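Local coordinates for protein heme oxygenase (Leptospira interrogans, PDB 5KZL) that binds heme and catalyses its oxidative breakdown, most likely to biliverdin, carbon monoxide and free iron as in other heme oxygenases, at residues A[33-45]-A[141-153]. The protein carries 1 engineered substitution. Numbering follows the deposited sequence.
Sequences SFMKGILEKGTYA and QILKKVAARALNL. Engineered in segment 33-45: Ser33 (natural residue Cys). With HEM (protoporphyrin IX containing Fe), chain B.
The ring of Phe34 lies flat between Leu39 CD2 on one face and, on the opposite one, Met35 CE with Leu143 CD2 of helix 125-151; its edge turns to the same helix, where Ala147 N lies in the ring plane, 4.0 Å from Phe34 CE1. Phe34 CG stands anti to the backbone N (chi1 -167°), swinging the ring towards that helix; Val146 CG1 meets Phe34 CD1 obliquely at 3.7 Å. The small side chains of Ala147 and Ala150 let the connection 37-40 lie close: Gly37 O is 3.3 Å from Ala150 CB, and Leu39 CD1 rests on that methyl at 3.7 Å. Gly37 has positive phi in the Schellman motif ending helix 29-36, which suits glycine. A water accepts from Leu39 N and donates to Ala150 O, bridging the two backbones. The methyls of branched Leu151 part, CD1 touching Tyr44 CD2 (3.6 Å) and CD2 the backbone at Leu39 and Lys41, while the Tyr44 hydroxyl is hydrogen-bonded to that of Tyr162. Met35 CE meets Leu143 CD2 at 3.6 Å, and Met35 SD lies 3.5 Å from heme CAC. The turn between helices 29-36 and 41-64 thus packs on helix 125-151 in the all-helical heme oxygenase fold, beside the heme pocket.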
loop_
_atom_site.group_PDB
_atom_site.type_symbol
_atom_site.label_atom_id
_atom_site.label_comp_id
_atom_site.label_asym_id
_atom_site.label_seq_id
_atom_site.Cartn_x
_atom_site.Cartn_y
_atom_site.Cartn_z
ATOM N N SER A 33 3.016 18.552 1.980
ATOM C CA SER A 33 2.462 19.162 3.181
ATOM C C SER A 33 2.439 18.168 4.327
ATOM O O SER A 33 2.866 18.517 5.423
ATOM C CB SER A 33 1.082 19.756 2.917
ATOM O OG SER A 33 1.175 20.781 1.940
ATOM N N PHE A 34 2.002 16.912 4.056
ATOM C CA PHE A 34 1.980 15.808 5.016
ATOM C C PHE A 34 3.393 15.658 5.609
ATOM O O PHE A 34 3.524 15.587 6.826
ATOM C CB PHE A 34 1.522 14.514 4.301
ATOM C CG PHE A 34 1.134 13.286 5.103
ATOM C CD1 PHE A 34 1.250 13.264 6.492
ATOM C CD2 PHE A 34 0.654 12.149 4.467
ATOM C CE1 PHE A 34 0.919 12.115 7.223
ATOM C CE2 PHE A 34 0.322 11.004 5.198
ATOM C CZ PHE A 34 0.451 10.995 6.571
ATOM N N MET A 35 4.449 15.728 4.768
ATOM C CA MET A 35 5.837 15.626 5.233
ATOM C C MET A 35 6.278 16.822 6.087
ATOM O O MET A 35 7.124 16.658 6.965
ATOM C CB MET A 35 6.796 15.360 4.076
ATOM C CG MET A 35 6.639 13.970 3.481
ATOM S SD MET A 35 6.689 12.653 4.732
ATOM C CE MET A 35 4.958 12.402 5.025
ATOM N N LYS A 36 5.662 17.997 5.875
ATOM C CA LYS A 36 5.929 19.210 6.654
ATOM C C LYS A 36 5.130 19.202 7.972
ATOM O O LYS A 36 5.358 20.051 8.838
ATOM C CB LYS A 36 5.620 20.472 5.822
ATOM C CG LYS A 36 6.697 20.831 4.794
ATOM C CD LYS A 36 7.858 21.599 5.434
ATOM C CE LYS A 36 8.859 22.114 4.430
ATOM N NZ LYS A 36 9.637 23.256 4.981
ATOM N N GLY A 37 4.228 18.231 8.116
ATOM C CA GLY A 37 3.388 18.076 9.301
ATOM C C GLY A 37 2.058 18.795 9.192
ATOM O O GLY A 37 1.437 19.109 10.212
ATOM N N ILE A 38 1.625 19.070 7.952
ATOM C CA ILE A 38 0.366 19.741 7.633
ATOM C C ILE A 38 -0.580 18.789 6.885
ATOM O O ILE A 38 -0.249 18.299 5.794
ATOM C CB ILE A 38 0.578 21.066 6.838
ATOM C CG1 ILE A 38 1.454 22.068 7.626
ATOM C CG2 ILE A 38 -0.759 21.696 6.406
ATOM C CD1 ILE A 38 2.039 23.131 6.807
ATOM N N LEU A 39 -1.766 18.568 7.472
ATOM C CA LEU A 39 -2.857 17.794 6.884
ATOM C C LEU A 39 -4.149 18.524 7.155
ATOM O O LEU A 39 -4.290 19.160 8.204
ATOM C CB LEU A 39 -2.975 16.386 7.494
ATOM C CG LEU A 39 -1.925 15.330 7.130
ATOM C CD1 LEU A 39 -2.070 14.126 8.028
ATOM C CD2 LEU A 39 -2.043 14.895 5.670
ATOM N N GLU A 40 -5.101 18.404 6.230
ATOM C CA GLU A 40 -6.452 18.933 6.378
ATOM C C GLU A 40 -7.368 17.691 6.454
ATOM O O GLU A 40 -7.277 16.805 5.595
ATOM C CB GLU A 40 -6.823 19.835 5.190
ATOM C CG GLU A 40 -8.112 20.622 5.386
ATOM C CD GLU A 40 -9.406 19.898 5.053
ATOM O OE1 GLU A 40 -9.533 19.399 3.911
ATOM O OE2 GLU A 40 -10.311 19.867 5.921
ATOM N N LYS A 41 -8.229 17.642 7.492
ATOM C CA LYS A 41 -9.165 16.561 7.822
ATOM C C LYS A 41 -9.872 15.972 6.588
ATOM O O LYS A 41 -9.832 14.761 6.365
ATOM C CB LYS A 41 -10.213 17.096 8.815
ATOM C CG LYS A 41 -10.865 16.043 9.681
ATOM C CD LYS A 41 -12.068 16.644 10.420
ATOM C CE LYS A 41 -13.394 15.995 10.059
ATOM N NZ LYS A 41 -13.372 14.502 10.189
ATOM N N GLY A 42 -10.516 16.841 5.820
ATOM C CA GLY A 42 -11.285 16.487 4.633
ATOM C C GLY A 42 -10.456 15.796 3.585
ATOM O O GLY A 42 -10.829 14.727 3.117
ATOM N N THR A 43 -9.309 16.401 3.236
ATOM C CA THR A 43 -8.368 15.874 2.247
ATOM C C THR A 43 -7.787 14.531 2.715
ATOM O O THR A 43 -7.721 13.580 1.943
ATOM C CB THR A 43 -7.314 16.940 1.924
ATOM O OG1 THR A 43 -7.992 18.127 1.487
ATOM C CG2 THR A 43 -6.366 16.500 0.848
ATOM N N TYR A 44 -7.400 14.457 3.987
ATOM C CA TYR A 44 -6.858 13.234 4.562
ATOM C C TYR A 44 -7.860 12.066 4.465
ATOM O O TYR A 44 -7.477 10.943 4.119
ATOM C CB TYR A 44 -6.392 13.461 6.016
ATOM C CG TYR A 44 -5.694 12.233 6.557
ATOM C CD1 TYR A 44 -4.409 11.893 6.135
ATOM C CD2 TYR A 44 -6.316 11.408 7.489
ATOM C CE1 TYR A 44 -3.767 10.757 6.619
ATOM C CE2 TYR A 44 -5.689 10.256 7.966
ATOM C CZ TYR A 44 -4.411 9.941 7.531
ATOM O OH TYR A 44 -3.794 8.801 7.979
ATOM N N ALA A 45 -9.138 12.335 4.790
ATOM C CA ALA A 45 -10.205 11.328 4.731
ATOM C C ALA A 45 -10.411 10.787 3.291
ATOM O O ALA A 45 -10.559 9.568 3.130
ATOM C CB ALA A 45 -11.493 11.900 5.308
ATOM N N GLN A 141 5.372 3.550 11.633
ATOM C CA GLN A 141 5.671 4.220 12.905
ATOM C C GLN A 141 5.920 5.724 12.730
ATOM O O GLN A 141 5.413 6.524 13.517
ATOM C CB GLN A 141 6.814 3.532 13.685
ATOM C CG GLN A 141 6.434 2.157 14.242
ATOM C CD GLN A 141 5.175 2.164 15.087
ATOM O OE1 GLN A 141 4.098 1.728 14.649
ATOM N NE2 GLN A 141 5.281 2.666 16.314
ATOM N N ILE A 142 6.641 6.104 11.661
ATOM C CA ILE A 142 6.934 7.503 11.345
ATOM C C ILE A 142 5.659 8.244 10.934
ATOM O O ILE A 142 5.384 9.311 11.475
ATOM C CB ILE A 142 8.025 7.633 10.266
ATOM C CG1 ILE A 142 9.380 7.115 10.785
ATOM C CG2 ILE A 142 8.122 9.077 9.734
ATOM C CD1 ILE A 142 10.387 6.818 9.695
ATOM N N LEU A 143 4.899 7.672 9.977
ATOM C CA LEU A 143 3.690 8.278 9.424
ATOM C C LEU A 143 2.569 8.435 10.451
ATOM O O LEU A 143 1.908 9.479 10.443
ATOM C CB LEU A 143 3.221 7.519 8.165
ATOM C CG LEU A 143 4.118 7.678 6.907
ATOM C CD1 LEU A 143 3.677 6.710 5.799
ATOM C CD2 LEU A 143 4.128 9.128 6.390
ATOM N N LYS A 144 2.391 7.456 11.373
ATOM C CA LYS A 144 1.349 7.597 12.392
ATOM C C LYS A 144 1.614 8.805 13.311
ATOM O O LYS A 144 0.674 9.531 13.621
ATOM C CB LYS A 144 1.088 6.304 13.172
ATOM C CG LYS A 144 2.106 5.903 14.212
ATOM C CD LYS A 144 1.721 4.530 14.739
ATOM C CE LYS A 144 2.368 4.210 16.063
ATOM N NZ LYS A 144 2.126 2.791 16.456
ATOM N N LYS A 145 2.882 9.056 13.679
ATOM C CA LYS A 145 3.254 10.205 14.520
ATOM C C LYS A 145 3.057 11.517 13.770
ATOM O O LYS A 145 2.542 12.467 14.359
ATOM C CB LYS A 145 4.701 10.081 15.043
ATOM C CG LYS A 145 4.900 8.928 16.022
ATOM C CD LYS A 145 6.103 9.206 16.928
ATOM C CE LYS A 145 6.354 8.091 17.911
ATOM N NZ LYS A 145 7.125 8.569 19.088
ATOM N N VAL A 146 3.452 11.578 12.477
ATOM C CA VAL A 146 3.289 12.768 11.631
ATOM C C VAL A 146 1.773 13.081 11.522
ATOM O O VAL A 146 1.364 14.209 11.808
ATOM C CB VAL A 146 3.972 12.602 10.237
ATOM C CG1 VAL A 146 3.573 13.714 9.274
ATOM C CG2 VAL A 146 5.490 12.529 10.364
ATOM N N ALA A 147 0.949 12.062 11.182
ATOM C CA ALA A 147 -0.511 12.238 11.026
ATOM C C ALA A 147 -1.205 12.691 12.318
ATOM O O ALA A 147 -2.053 13.584 12.276
ATOM C CB ALA A 147 -1.148 10.955 10.506
ATOM N N ALA A 148 -0.840 12.081 13.461
ATOM C CA ALA A 148 -1.451 12.416 14.749
ATOM C C ALA A 148 -1.129 13.862 15.128
ATOM O O ALA A 148 -1.976 14.553 15.675
ATOM C CB ALA A 148 -0.953 11.462 15.825
ATOM N N ARG A 149 0.091 14.309 14.811
ATOM C CA ARG A 149 0.581 15.642 15.111
ATOM C C ARG A 149 -0.105 16.651 14.159
ATOM O O ARG A 149 -0.620 17.675 14.613
ATOM C CB ARG A 149 2.108 15.626 14.953
ATOM C CG ARG A 149 2.751 16.982 14.998
ATOM C CD ARG A 149 4.246 16.897 15.231
ATOM N NE ARG A 149 4.992 16.286 14.129
ATOM C CZ ARG A 149 5.673 15.151 14.233
ATOM N NH1 ARG A 149 6.365 14.691 13.198
ATOM N NH2 ARG A 149 5.691 14.479 15.379
ATOM N N ALA A 150 -0.191 16.303 12.867
ATOM C CA ALA A 150 -0.798 17.140 11.836
ATOM C C ALA A 150 -2.272 17.407 12.075
ATOM O O ALA A 150 -2.720 18.536 11.862
ATOM C CB ALA A 150 -0.622 16.499 10.477
ATOM N N LEU A 151 -3.027 16.377 12.502
ATOM C CA LEU A 151 -4.475 16.483 12.729
ATOM C C LEU A 151 -4.877 16.650 14.195
ATOM O O LEU A 151 -6.072 16.750 14.509
ATOM C CB LEU A 151 -5.179 15.267 12.089
ATOM C CG LEU A 151 -5.128 15.187 10.554
ATOM C CD1 LEU A 151 -5.538 13.828 10.071
ATOM C CD2 LEU A 151 -5.956 16.286 9.903
ATOM N N ASN A 152 -3.868 16.748 15.095
ATOM C CA ASN A 152 -4.030 16.830 16.544
ATOM C C ASN A 152 -4.987 15.723 17.000
ATOM O O ASN A 152 -5.991 15.971 17.683
ATOM C CB ASN A 152 -4.485 18.246 16.993
ATOM C CG ASN A 152 -4.278 18.475 18.468
ATOM O OD1 ASN A 152 -3.725 17.637 19.187
ATOM N ND2 ASN A 152 -4.774 19.591 18.963
ATOM N N LEU A 153 -4.697 14.481 16.567
ATOM C CA LEU A 153 -5.562 13.345 16.845
ATOM C C LEU A 153 -5.571 12.906 18.297
ATOM O O LEU A 153 -4.519 12.946 18.938
ATOM C CB LEU A 153 -5.167 12.138 15.966
ATOM C CG LEU A 153 -5.325 12.282 14.444
ATOM C CD1 LEU A 153 -4.858 11.020 13.738
ATOM C CD2 LEU A 153 -6.782 12.579 14.059
HETATM C CHA HEM B . 10.561 2.537 2.415
HETATM C CHB HEM B . 6.896 2.701 -0.590
HETATM C CHC HEM B . 6.141 7.230 0.741
HETATM C CHD HEM B . 9.152 6.688 4.273
HETATM C C1A HEM B . 9.625 2.201 1.498
HETATM C C2A HEM B . 9.622 0.957 0.787
HETATM C C3A HEM B . 8.609 1.024 -0.072
HETATM C C4A HEM B . 7.975 2.254 0.106
HETATM C CMA HEM B . 8.165 -0.023 -1.016
HETATM C CAA HEM B . 10.564 -0.208 0.963
HETATM C CBA HEM B . 11.922 -0.001 0.254
HETATM C CGA HEM B . 12.724 -1.232 0.330
HETATM O O1A HEM B . 13.045 -1.810 -0.663
HETATM O O2A HEM B . 13.039 -1.644 1.435
HETATM C C1B HEM B . 6.363 3.977 -0.516
HETATM C C2B HEM B . 5.312 4.467 -1.394
HETATM C C3B HEM B . 5.121 5.742 -1.002
HETATM C C4B HEM B . 6.059 6.015 0.097
HETATM C CMB HEM B . 4.569 3.733 -2.457
HETATM C CAB HEM B . 4.234 6.722 -1.490
HETATM C CBB HEM B . 3.717 6.455 -2.577
HETATM C C1C HEM B . 6.762 7.478 1.913
HETATM C C2C HEM B . 6.507 8.565 2.794
HETATM C C3C HEM B . 7.373 8.387 3.808
HETATM C C4C HEM B . 8.122 7.182 3.559
HETATM C CMC HEM B . 5.469 9.672 2.615
HETATM C CAC HEM B . 7.487 9.277 4.940
HETATM C CBC HEM B . 8.013 8.877 6.025
HETATM C C1D HEM B . 9.864 5.541 3.987
HETATM C C2D HEM B . 11.033 5.095 4.787
HETATM C C3D HEM B . 11.391 3.938 4.290
HETATM C C4D HEM B . 10.472 3.674 3.174
HETATM C CMD HEM B . 11.622 5.787 5.966
HETATM C CAD HEM B . 12.558 3.110 4.752
HETATM C CBD HEM B . 12.320 2.387 6.025
HETATM C CGD HEM B . 13.483 1.552 6.455
HETATM O O1D HEM B . 14.338 1.264 5.707
HETATM O O2D HEM B . 13.496 1.171 7.586
HETATM N NA HEM B . 8.623 2.940 1.009
HETATM N NB HEM B . 6.723 4.952 0.246
HETATM N NC HEM B . 7.716 6.722 2.408
HETATM N ND HEM B . 9.587 4.649 3.061
HETATM FE FE HEM B . 8.211 4.814 1.698
HETATM O O HOH W 1 -2.013 20.301 9.810
HETATM O O HOH W 2 6.679 4.048 3.200
#